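PDB 4Y9J: protein ACDH-11, isoform b from Caenorhabditis elegans, which belongs to the acyl-CoA dehydrogenase family of flavoproteins and binds flavin-adenine dinucleotide within an assembly of four chains. Local coordinates for residues Q19-H25 / D336-R341; R36-R40 / V549-D554; I61-E66 / L134-S138; D485-S491 / I555-Y559. All blocks are in the same frame, centred on the assembly; numbering follows the deposited sequence.

Contacts 1 and 3 meet where Leu24 of the 19-25 loop lies against helix 44-74, with Leu24 O 3.4 Å from Thr62 CG2; the centres of the two contacts are about 18 Å apart. Contact 1 enters the FAD pocket through Arg341, whose side chain is about 10 Å from a bound UCC. In contact 3 the side chain of Phe135 is about 9 Å from a bound UCC. Contacts 2 and 4, with centres about 14 Å apart, share helix 552-563, contact 2 using its N-terminal end and contact 4 the turn that follows. Contacts 1, 2 and 4 all reach the second subunit, whereas no other chain touches contact 3. Contacts 3 and 4 are farthest apart, at about 35 Å between centres.

Contact 1: residues Q19-H25 / D336-R341; sequences QTGPTLH and DYSTKR. With FAD (flavin-adenine dinucleotide), chain C.
Gln19 and Arg341 meet through a nearly straight hydrogen bond, Arg341 NH1 to Gln19 OE1 at 3.0 Å (172°), with the oxygen at the guanidinium edge and in its plane, while the amide stands almost upright to that plane. The other end of the amide is gripped as well. Gln19 NE2 donates to Lys340 O at 3.3 Å, from above the carbonyl plane, and to O of its neighbour Thr20 at 3.0 Å on a lone pair, which fixes the rotation of the amide. Farther along the loop, Pro22 CD lies 4.0 Å from Tyr337 CD1, and the aliphatic part of Lys340 runs across Thr20 CG2. At the far end His25 NE2 donates to Asp336 OD1 at 2.8 Å, reaching it from above the carboxylate plane; Phe591 of the second subunit meets the histidine ring.

On its other side Arg341, with CG anti to the backbone N (chi1 -176°) and a bend at chi2, points NE at the phosphate oxygen O2A of FAD, 2.7 Å away, and NH2 adds weak bonds to O2A and O2P. Arg341 NH1 also donates to Lys193 O of the second subunit; that subunit also bonds the cofactor, for instance through Thr191 and Ser225. The guanidinium thus probably offsets diphosphate charge at a subunit boundary, and Gln19, together with Lys193 O of that subunit, is placed to orient it.

Contact 2: residues R36-R40 / V549-D554; sequences RTLRR and VANQSD
Arg36, on helix 34-41, and Val549, in the loop leading to helix 552-563, bring their backbones closest, with CA atoms 6.2 Å apart. From there the arginine extends toward the start of the second helix and grips Asp554 side-on. Arg36 NH2 reaches Asp554 OD1 at 2.8 Å, nearly straight and in the guanidinium plane, while Arg36 NE reaches Asp554 OD2 at 3.0 Å on the syn lone pair of OD2, a more bent bond. A turn at chi3 (-58°) in an otherwise extended chain swings the guanidinium onto the carboxylate. One guanidinium face is covered by Asn551 ND2, 3.2 Å above the plane and over its centre; both groups are donors, so this is packing and not a bond. Val549 CG2 rests on the aliphatic part of Arg40, 3.5 Å from Arg40 CG, while the arginine's polar end pairs with Asp546 and Asp542.

The second helix is closed at its start by a capping box. Asp554 N donates to Asn551 OD1 at 3.1 Å, and Asn551 N returns a bond to Asp554 OD2 at 2.9 Å on the anti side. Asn551 OD1 also accepts from Ser553 OG. Asp554 therefore serves both capping box and salt bridge. Arg36 is shared with Asp589 of the second subunit, yet it, the helix start and, weakly, Arg366 would favour the charged form of Asp554.

Contact 3: residues I61-E66 / L134-S138; sequences ITSEVE and LFSPS
Ile61 begins the contact by lying against the end of helix 121-135 with two of its branches. Its CD1 approaches Leu134 O at 3.8 Å and Phe135 CA at 4.1 Å, while CG2 lies 3.4 Å from Ser138 OG. The chain then passes through a wider pi-type turn, in which Glu66 N donates to Ile61 O at 2.9 Å. One turn on, Val65 presents CG1, which stands anti to the backbone N (chi1 -177°), to the aromatic ring of Phe135. Val65 CG1 is 3.7 Å from Phe135 CE1, and the two side chains cross at roughly a right angle. Glu66 closes the segment with a polar contact: Ser138 OG donates to Glu66 OE1 at 2.7 Å, on the anti side of the carboxylate. A bend at chi2 (74°) turns the carboxylate back toward the serine. Arg329 of helix 304-338 joins both partners, with a salt bridge to Glu66 and a hydrogen bond to Ser138, so a charged network sits beside a buried apolar patch. Leu101 and Cys105 of helix 96-107 cover Val65 and Phe135, respectively. Helix 44-74 thus packs against the last turn of helix 121-135 and the turn after it, within the largely helical N-terminal domain of the acyl-CoA dehydrogenase fold, with Arg329 tying it to the C-terminal helical domain.

Contact 4: residues D485-S491 / I555-Y559; sequences DEKLKKS and IEVAY
Leu488 and Ile555 form the tightly packed side of the contact, crossing at about a right angle with Leu488 CG 3.9 Å from Ile555 CG2. Leu488 CD2 also touches the methyl of Ala558, at 4.0 Å from CB, and Ala544 of helix 524-545 also touches the leucine. Ser491 continues this buried strip, its OG 3.2 Å from Tyr559 CA. The hydroxyl donates back to Lys487 O at 2.7 Å, and Ser491 N reaches the same oxygen from the opposite face of the carbonyl plane. The start of helix 486-512 is capped by Asp485, whose OD1 accepts from Lys487 N at 2.8 Å, nearly along the C-O axis, and weakly from Leu488 N; its other oxygen, OD2, faces the Ile555 methyls.

These helices belong to the helical C-terminal region of this acyl-CoA dehydrogenase family member. The two short segments run at 29° to each other, nearly parallel, with their axes 8.9 Å apart.

On the looser side Lys487, Lys490 and Tyr559 are partly exposed. Lys487, extended beyond CG, passes the Tyr559 ring with its CB and CG and reaches inward to a buried Glu556, where its NZ meets Glu556 OE2 at 2.6 Å, a salt bridge on the syn lone pair of the carboxylate. Any cation-pi attraction of the ammonium to the tyrosine ring is long and at most weak. Lys487 O lies in plane at the ring edge, and Lys490 CE comes to 4.0 Å from Tyr559 CE1. Glu556 is shared: its OE1 pairs with Arg560, one turn farther along the same helix.

Contact 1: residues Q19-H25 / D336-R341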
# COMPACT_ATOMS: atom_id res chain seq x y z
N GLN B 19 -9.49 8.01 26.72
CA GLN B 19 -9.80 9.45 26.62
C GLN B 19 -10.83 9.72 25.57
O GLN B 19 -10.72 9.23 24.42
CB GLN B 19 -8.54 10.24 26.28
CG GLN B 19 -8.71 11.74 26.09
CD GLN B 19 -9.23 12.40 27.41
OE1 GLN B 19 -8.69 12.15 28.49
NE2 GLN B 19 -10.28 13.21 27.31
N THR B 20 -11.86 10.50 25.92
CA THR B 20 -12.86 11.00 24.92
C THR B 20 -12.23 12.08 24.06
O THR B 20 -11.58 12.99 24.57
CB THR B 20 -14.09 11.52 25.67
OG1 THR B 20 -14.58 10.46 26.53
CG2 THR B 20 -15.21 11.93 24.70
N GLY B 21 -12.34 11.95 22.76
CA GLY B 21 -11.91 12.92 21.83
C GLY B 21 -12.78 14.15 21.70
O GLY B 21 -13.82 14.24 22.33
N PRO B 22 -12.35 15.11 20.90
CA PRO B 22 -13.17 16.32 20.76
C PRO B 22 -14.42 16.08 19.95
O PRO B 22 -14.43 15.20 19.06
CB PRO B 22 -12.23 17.26 20.00
CG PRO B 22 -11.35 16.36 19.23
CD PRO B 22 -11.08 15.22 20.18
N THR B 23 -15.42 16.89 20.19
CA THR B 23 -16.69 16.88 19.47
C THR B 23 -16.80 18.10 18.56
O THR B 23 -16.55 19.21 19.02
CB THR B 23 -17.86 16.94 20.46
OG1 THR B 23 -17.79 15.84 21.36
CG2 THR B 23 -19.26 16.92 19.74
N LEU B 24 -17.21 17.87 17.31
CA LEU B 24 -17.50 18.93 16.36
C LEU B 24 -18.94 19.31 16.52
O LEU B 24 -19.93 18.50 16.28
CB LEU B 24 -17.23 18.50 14.92
CG LEU B 24 -17.56 19.54 13.87
CD1 LEU B 24 -16.65 20.73 14.07
CD2 LEU B 24 -17.47 18.99 12.44
N HIS B 25 -19.10 20.54 16.93
CA HIS B 25 -20.45 21.06 17.10
C HIS B 25 -20.89 21.78 15.83
O HIS B 25 -20.05 22.14 15.03
CB HIS B 25 -20.48 22.03 18.28
CG HIS B 25 -20.00 21.44 19.57
ND1 HIS B 25 -20.75 20.53 20.29
CD2 HIS B 25 -18.88 21.67 20.29
CE1 HIS B 25 -20.09 20.21 21.39
NE2 HIS B 25 -18.95 20.87 21.41
N ASP B 336 -13.34 22.54 22.86
CA ASP B 336 -14.15 21.45 23.35
C ASP B 336 -13.34 20.37 24.12
O ASP B 336 -13.76 19.88 25.14
CB ASP B 336 -14.88 20.80 22.20
CG ASP B 336 -15.75 19.72 22.65
OD1 ASP B 336 -16.83 20.01 23.09
OD2 ASP B 336 -15.37 18.53 22.51
N TYR B 337 -12.21 20.01 23.57
CA TYR B 337 -11.31 19.04 24.23
C TYR B 337 -10.89 19.52 25.60
O TYR B 337 -10.83 18.71 26.54
CB TYR B 337 -10.11 18.79 23.38
CG TYR B 337 -9.25 17.64 23.85
CD1 TYR B 337 -9.73 16.32 23.82
CD2 TYR B 337 -7.95 17.85 24.22
CE1 TYR B 337 -8.91 15.26 24.22
CE2 TYR B 337 -7.10 16.79 24.55
CZ TYR B 337 -7.58 15.52 24.58
OH TYR B 337 -6.79 14.49 24.97
N SER B 338 -10.68 20.85 25.73
CA SER B 338 -10.30 21.42 27.02
C SER B 338 -11.28 21.17 28.15
O SER B 338 -10.90 21.20 29.32
CB SER B 338 -9.98 22.91 26.90
OG SER B 338 -11.13 23.72 26.87
N THR B 339 -12.57 20.96 27.81
CA THR B 339 -13.57 20.66 28.82
C THR B 339 -13.58 19.19 29.23
O THR B 339 -14.29 18.80 30.09
CB THR B 339 -15.02 21.02 28.35
OG1 THR B 339 -15.41 20.16 27.27
CG2 THR B 339 -15.10 22.48 27.94
N LYS B 340 -12.83 18.35 28.53
CA LYS B 340 -12.86 16.90 28.69
C LYS B 340 -11.51 16.29 29.15
O LYS B 340 -11.48 15.17 29.64
CB LYS B 340 -13.09 16.26 27.30
CG LYS B 340 -14.52 16.14 26.83
CD LYS B 340 -14.46 15.47 25.48
CE LYS B 340 -14.77 16.44 24.40
NZ LYS B 340 -16.24 16.57 24.28
N ARG B 341 -10.41 17.00 28.95
CA ARG B 341 -9.07 16.43 29.21
C ARG B 341 -8.61 16.93 30.56
O ARG B 341 -8.42 18.11 30.70
CB ARG B 341 -8.08 16.85 28.12
CG ARG B 341 -6.68 16.23 28.24
CD ARG B 341 -6.65 14.70 28.37
NE ARG B 341 -5.26 14.18 28.41
CZ ARG B 341 -4.88 12.88 28.52
NH1 ARG B 341 -5.75 11.87 28.57
NH2 ARG B 341 -3.56 12.56 28.56
PA FAD C . -1.70 16.16 27.54
O1A FAD C . -0.99 16.49 28.89
O2A FAD C . -3.05 15.42 27.63
O5B FAD C . -2.13 17.50 26.70
C5B FAD C . -1.17 18.51 26.48
C4B FAD C . -1.93 19.80 26.53
O4B FAD C . -2.32 19.92 27.92
C3B FAD C . -1.00 20.95 26.16
O3B FAD C . -1.69 22.13 25.68
C2B FAD C . -0.32 21.22 27.50
O2B FAD C . 0.13 22.56 27.62
C1B FAD C . -1.55 21.07 28.39
N9A FAD C . -1.16 20.96 29.81
C8A FAD C . -0.75 19.81 30.44
N7A FAD C . -0.51 20.12 31.78
C5A FAD C . -0.79 21.48 31.96
C6A FAD C . -0.76 22.44 33.08
N6A FAD C . -0.37 21.95 34.27
N1A FAD C . -1.13 23.73 32.87
C2A FAD C . -1.51 24.21 31.67
N3A FAD C . -1.56 23.39 30.60
C4A FAD C . -1.21 22.05 30.67
N1 FAD C . 6.30 9.32 25.83
C2 FAD C . 7.08 8.41 26.43
O2 FAD C . 7.04 8.34 27.65
N3 FAD C . 7.94 7.65 25.76
C4 FAD C . 8.03 7.66 24.44
O4 FAD C . 8.78 6.91 23.79
C4X FAD C . 7.18 8.62 23.68
N5 FAD C . 7.15 8.68 22.31
C5X FAD C . 6.40 9.62 21.66
C6 FAD C . 6.37 9.73 20.26
C7 FAD C . 5.57 10.71 19.64
C7M FAD C . 5.58 10.85 18.16
C8 FAD C . 4.73 11.59 20.46
C8M FAD C . 3.85 12.66 19.81
C9 FAD C . 4.74 11.50 21.84
C9A FAD C . 5.52 10.54 22.47
N10 FAD C . 5.50 10.39 23.83
C10 FAD C . 6.30 9.46 24.49
C1' FAD C . 4.57 11.20 24.60
C2' FAD C . 4.86 12.65 24.91
O2' FAD C . 5.94 12.76 25.88
C3' FAD C . 3.49 13.19 25.33
O3' FAD C . 2.65 13.38 24.18
C4' FAD C . 3.72 14.55 25.91
O4' FAD C . 4.43 14.34 27.16
C5' FAD C . 2.37 15.26 26.04
O5' FAD C . 1.56 14.51 26.96
P FAD C . 0.06 14.03 26.50
O1P FAD C . 0.15 13.41 25.13
O2P FAD C . -0.48 13.17 27.65
O3P FAD C . -0.69 15.47 26.42
O HOH W 1 -8.99 13.14 30.93

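Contact 2: residues R36-R40 / V549-D554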
# COMPACT_ATOMS: atom_id res chain seq x y z
N ARG B 36 -23.34 36.91 14.85
CA ARG B 36 -23.35 38.34 15.22
C ARG B 36 -22.97 39.23 14.04
O ARG B 36 -23.57 40.26 13.85
CB ARG B 36 -22.47 38.64 16.44
CG ARG B 36 -23.03 38.14 17.76
CD ARG B 36 -22.49 38.85 18.99
NE ARG B 36 -21.03 38.83 19.20
CZ ARG B 36 -20.31 37.77 19.58
NH1 ARG B 36 -20.89 36.59 19.80
NH2 ARG B 36 -18.99 37.89 19.75
N THR B 37 -22.01 38.79 13.23
CA THR B 37 -21.50 39.53 12.08
C THR B 37 -22.52 39.61 10.97
O THR B 37 -22.72 40.68 10.39
CB THR B 37 -20.24 38.87 11.54
OG1 THR B 37 -19.29 38.79 12.59
CG2 THR B 37 -19.66 39.63 10.35
N LEU B 38 -23.21 38.49 10.70
CA LEU B 38 -24.29 38.48 9.70
C LEU B 38 -25.48 39.37 10.10
O LEU B 38 -26.10 40.07 9.27
CB LEU B 38 -24.80 37.04 9.42
CG LEU B 38 -23.76 36.05 8.90
CD1 LEU B 38 -24.41 34.68 8.64
CD2 LEU B 38 -23.02 36.63 7.70
N ARG B 39 -25.84 39.32 11.37
CA ARG B 39 -26.85 40.25 11.90
C ARG B 39 -26.54 41.73 11.60
O ARG B 39 -27.44 42.48 11.36
CB ARG B 39 -26.96 40.12 13.41
CG ARG B 39 -27.76 38.95 13.90
CD ARG B 39 -27.74 38.91 15.42
NE ARG B 39 -28.48 37.74 15.86
CZ ARG B 39 -29.80 37.68 15.91
NH1 ARG B 39 -30.55 38.74 15.60
NH2 ARG B 39 -30.39 36.56 16.30
N ARG B 40 -25.28 42.13 11.65
CA ARG B 40 -24.89 43.52 11.40
C ARG B 40 -24.88 43.86 9.95
O ARG B 40 -25.21 44.96 9.59
CB ARG B 40 -23.48 43.77 11.89
CG ARG B 40 -23.36 43.63 13.37
CD ARG B 40 -21.96 44.04 13.83
NE ARG B 40 -21.81 45.48 13.60
CZ ARG B 40 -20.94 46.05 12.77
NH1 ARG B 40 -20.04 45.31 12.08
NH2 ARG B 40 -20.97 47.39 12.68
N VAL B 549 -25.47 44.49 18.92
CA VAL B 549 -25.10 43.08 18.83
C VAL B 549 -23.84 42.74 19.64
O VAL B 549 -23.71 41.61 20.10
CB VAL B 549 -24.94 42.55 17.36
CG1 VAL B 549 -25.98 43.17 16.42
CG2 VAL B 549 -23.55 42.80 16.81
N ALA B 550 -22.97 43.71 19.85
CA ALA B 550 -21.67 43.45 20.48
C ALA B 550 -21.88 42.89 21.88
O ALA B 550 -22.81 43.31 22.56
CB ALA B 550 -20.89 44.75 20.56
N ASN B 551 -21.04 41.95 22.32
CA ASN B 551 -20.96 41.63 23.76
C ASN B 551 -19.60 42.07 24.32
O ASN B 551 -18.75 42.58 23.59
CB ASN B 551 -21.22 40.14 24.01
CG ASN B 551 -20.22 39.26 23.31
OD1 ASN B 551 -19.05 39.61 23.19
ND2 ASN B 551 -20.68 38.13 22.79
N GLN B 552 -19.38 41.86 25.60
CA GLN B 552 -18.16 42.29 26.29
C GLN B 552 -16.90 41.70 25.63
O GLN B 552 -15.89 42.38 25.48
CB GLN B 552 -18.23 41.95 27.77
CG GLN B 552 -17.09 42.52 28.61
CD GLN B 552 -17.00 44.03 28.52
OE1 GLN B 552 -17.98 44.67 28.30
NE2 GLN B 552 -15.82 44.57 28.65
N SER B 553 -16.99 40.46 25.18
CA SER B 553 -15.83 39.81 24.52
C SER B 553 -15.46 40.62 23.27
O SER B 553 -14.29 40.75 22.93
CB SER B 553 -16.13 38.36 24.15
OG SER B 553 -16.70 38.20 22.81
N ASP B 554 -16.45 41.23 22.60
CA ASP B 554 -16.16 41.95 21.38
C ASP B 554 -15.30 43.16 21.67
O ASP B 554 -14.38 43.47 20.90
CB ASP B 554 -17.46 42.38 20.66
CG ASP B 554 -18.21 41.19 20.02
OD1 ASP B 554 -17.58 40.25 19.46
OD2 ASP B 554 -19.48 41.20 20.03

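Contact 3: residues I61-E66 / L134-S138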
# COMPACT_ATOMS: atom_id res chain seq x y z
N ILE B 61 -23.19 19.42 8.06
CA ILE B 61 -21.76 19.29 8.22
C ILE B 61 -21.46 18.21 9.28
O ILE B 61 -20.63 17.34 9.04
CB ILE B 61 -21.07 20.62 8.63
CG1 ILE B 61 -21.23 21.76 7.62
CG2 ILE B 61 -19.62 20.43 8.98
CD1 ILE B 61 -20.60 21.54 6.32
N THR B 62 -22.10 18.29 10.45
CA THR B 62 -21.77 17.40 11.53
C THR B 62 -22.32 15.98 11.25
O THR B 62 -21.62 15.00 11.49
CB THR B 62 -22.30 17.87 12.90
OG1 THR B 62 -23.72 18.01 12.87
CG2 THR B 62 -21.57 19.19 13.34
N SER B 63 -23.47 15.90 10.64
CA SER B 63 -24.11 14.62 10.39
C SER B 63 -23.59 13.90 9.16
O SER B 63 -23.74 12.70 9.11
CB SER B 63 -25.62 14.78 10.32
OG SER B 63 -26.04 15.35 9.10
N GLU B 64 -23.05 14.61 8.16
CA GLU B 64 -22.72 14.02 6.84
C GLU B 64 -21.40 14.49 6.24
O GLU B 64 -20.52 13.66 5.91
CB GLU B 64 -23.83 14.19 5.81
CG GLU B 64 -23.61 13.45 4.50
CD GLU B 64 -24.68 13.70 3.47
OE1 GLU B 64 -25.45 14.71 3.64
OE2 GLU B 64 -24.78 12.90 2.49
N VAL B 65 -21.19 15.79 6.12
CA VAL B 65 -20.10 16.27 5.29
C VAL B 65 -18.79 15.94 5.95
O VAL B 65 -17.87 15.50 5.27
CB VAL B 65 -20.17 17.80 5.00
CG1 VAL B 65 -19.05 18.21 4.09
CG2 VAL B 65 -21.53 18.16 4.37
N GLU B 66 -18.65 16.21 7.25
CA GLU B 66 -17.39 15.89 7.93
C GLU B 66 -16.87 14.44 7.62
O GLU B 66 -15.69 14.26 7.38
CB GLU B 66 -17.57 16.17 9.42
CG GLU B 66 -16.42 15.77 10.29
CD GLU B 66 -15.19 16.67 10.20
OE1 GLU B 66 -15.09 17.62 9.38
OE2 GLU B 66 -14.27 16.40 10.96
N LEU B 134 -18.29 27.54 6.50
CA LEU B 134 -18.74 26.34 7.19
C LEU B 134 -18.26 25.05 6.47
O LEU B 134 -17.83 24.08 7.12
CB LEU B 134 -20.24 26.33 7.32
CG LEU B 134 -20.84 27.53 8.05
CD1 LEU B 134 -22.35 27.33 8.03
CD2 LEU B 134 -20.30 27.64 9.46
N PHE B 135 -18.25 25.08 5.13
CA PHE B 135 -17.92 23.89 4.32
C PHE B 135 -16.44 23.57 4.41
O PHE B 135 -16.07 22.39 4.60
CB PHE B 135 -18.36 24.13 2.84
CG PHE B 135 -18.11 22.98 1.92
CD1 PHE B 135 -18.65 21.73 2.19
CD2 PHE B 135 -17.35 23.14 0.78
CE1 PHE B 135 -18.49 20.66 1.34
CE2 PHE B 135 -17.14 22.05 -0.07
CZ PHE B 135 -17.74 20.83 0.19
N SER B 136 -15.60 24.60 4.31
CA SER B 136 -14.17 24.41 3.96
C SER B 136 -13.38 23.39 4.82
O SER B 136 -12.72 22.51 4.26
CB SER B 136 -13.50 25.77 3.89
OG SER B 136 -12.28 25.64 3.18
N PRO B 137 -13.47 23.46 6.17
CA PRO B 137 -12.70 22.51 6.95
C PRO B 137 -13.29 21.10 6.98
O PRO B 137 -12.60 20.18 7.42
CB PRO B 137 -12.70 23.12 8.36
CG PRO B 137 -13.87 24.04 8.40
CD PRO B 137 -14.05 24.51 7.01
N SER B 138 -14.50 20.91 6.51
CA SER B 138 -15.00 19.56 6.30
C SER B 138 -15.06 19.04 4.88
O SER B 138 -15.60 17.94 4.65
CB SER B 138 -16.41 19.51 6.83
OG SER B 138 -16.38 19.72 8.22

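Contact 4: residues D485-S491 / I555-Y559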
# COMPACT_ATOMS: atom_id res chain seq x y z
N ASP B 485 -16.33 54.12 25.81
CA ASP B 485 -15.53 53.00 26.38
C ASP B 485 -14.04 53.33 26.20
O ASP B 485 -13.58 53.51 25.08
CB ASP B 485 -15.83 51.69 25.67
CG ASP B 485 -15.20 50.49 26.37
OD1 ASP B 485 -13.95 50.44 26.49
OD2 ASP B 485 -15.95 49.58 26.77
N GLU B 486 -13.34 53.43 27.33
CA GLU B 486 -11.91 53.70 27.40
C GLU B 486 -11.01 52.79 26.54
O GLU B 486 -10.00 53.22 26.00
CB GLU B 486 -11.48 53.51 28.84
CG GLU B 486 -10.06 53.96 29.12
CD GLU B 486 -9.88 54.52 30.52
OE1 GLU B 486 -10.61 55.48 30.92
OE2 GLU B 486 -8.98 53.98 31.22
N LYS B 487 -11.38 51.52 26.48
CA LYS B 487 -10.60 50.54 25.69
C LYS B 487 -10.76 50.76 24.21
O LYS B 487 -9.81 50.64 23.47
CB LYS B 487 -10.98 49.12 26.06
CG LYS B 487 -10.40 48.70 27.39
CD LYS B 487 -10.91 47.35 27.85
CE LYS B 487 -10.22 46.95 29.15
NZ LYS B 487 -10.21 45.48 29.35
N LEU B 488 -11.96 51.16 23.80
CA LEU B 488 -12.20 51.43 22.40
C LEU B 488 -11.57 52.77 22.00
O LEU B 488 -11.07 52.90 20.89
CB LEU B 488 -13.67 51.37 22.12
CG LEU B 488 -14.27 49.99 22.42
CD1 LEU B 488 -15.78 50.05 22.26
CD2 LEU B 488 -13.68 48.91 21.51
N LYS B 489 -11.60 53.75 22.88
CA LYS B 489 -10.89 55.01 22.58
C LYS B 489 -9.42 54.71 22.34
O LYS B 489 -8.83 55.18 21.34
CB LYS B 489 -11.02 56.08 23.68
CG LYS B 489 -10.18 57.34 23.39
CD LYS B 489 -9.97 58.33 24.56
CE LYS B 489 -11.25 58.65 25.29
NZ LYS B 489 -11.01 59.72 26.29
N LYS B 490 -8.82 53.93 23.23
CA LYS B 490 -7.41 53.61 23.09
C LYS B 490 -7.16 52.88 21.77
O LYS B 490 -6.17 53.12 21.07
CB LYS B 490 -6.94 52.74 24.24
CG LYS B 490 -6.58 53.51 25.50
CD LYS B 490 -5.74 52.65 26.44
CE LYS B 490 -6.58 52.04 27.56
NZ LYS B 490 -6.82 53.04 28.63
N SER B 491 -8.06 51.95 21.45
CA SER B 491 -7.94 51.18 20.23
C SER B 491 -7.98 52.07 19.00
O SER B 491 -7.13 51.92 18.11
CB SER B 491 -9.05 50.12 20.16
OG SER B 491 -8.99 49.23 21.28
N ILE B 555 -15.56 43.86 22.77
CA ILE B 555 -14.74 45.04 23.17
C ILE B 555 -13.31 44.63 23.55
O ILE B 555 -12.33 45.24 23.14
CB ILE B 555 -15.36 45.85 24.34
CG1 ILE B 555 -16.64 46.55 23.91
CG2 ILE B 555 -14.40 46.93 24.82
CD1 ILE B 555 -17.57 46.95 25.04
N GLU B 556 -13.22 43.58 24.33
CA GLU B 556 -11.93 43.12 24.80
C GLU B 556 -11.04 42.63 23.64
O GLU B 556 -9.83 42.84 23.63
CB GLU B 556 -12.14 41.99 25.79
CG GLU B 556 -10.85 41.58 26.45
CD GLU B 556 -10.18 42.70 27.27
OE1 GLU B 556 -8.92 42.59 27.52
OE2 GLU B 556 -10.91 43.65 27.69
N VAL B 557 -11.66 41.99 22.66
CA VAL B 557 -10.95 41.53 21.46
C VAL B 557 -10.43 42.72 20.64
O VAL B 557 -9.29 42.72 20.18
CB VAL B 557 -11.87 40.65 20.60
CG1 VAL B 557 -11.25 40.43 19.25
CG2 VAL B 557 -12.10 39.31 21.24
N ALA B 558 -11.25 43.78 20.48
CA ALA B 558 -10.80 44.94 19.72
C ALA B 558 -9.64 45.60 20.41
O ALA B 558 -8.69 46.04 19.73
CB ALA B 558 -11.91 45.92 19.47
N TYR B 559 -9.73 45.72 21.74
CA TYR B 559 -8.67 46.30 22.51
C TYR B 559 -7.36 45.51 22.38
O TYR B 559 -6.29 46.09 22.11
CB TYR B 559 -9.08 46.47 23.99
CG TYR B 559 -7.92 46.84 24.83
CD1 TYR B 559 -7.50 48.14 24.88
CD2 TYR B 559 -7.15 45.87 25.47
CE1 TYR B 559 -6.42 48.51 25.60
CE2 TYR B 559 -6.03 46.25 26.20
CZ TYR B 559 -5.69 47.60 26.27
OH TYR B 559 -4.59 48.07 26.97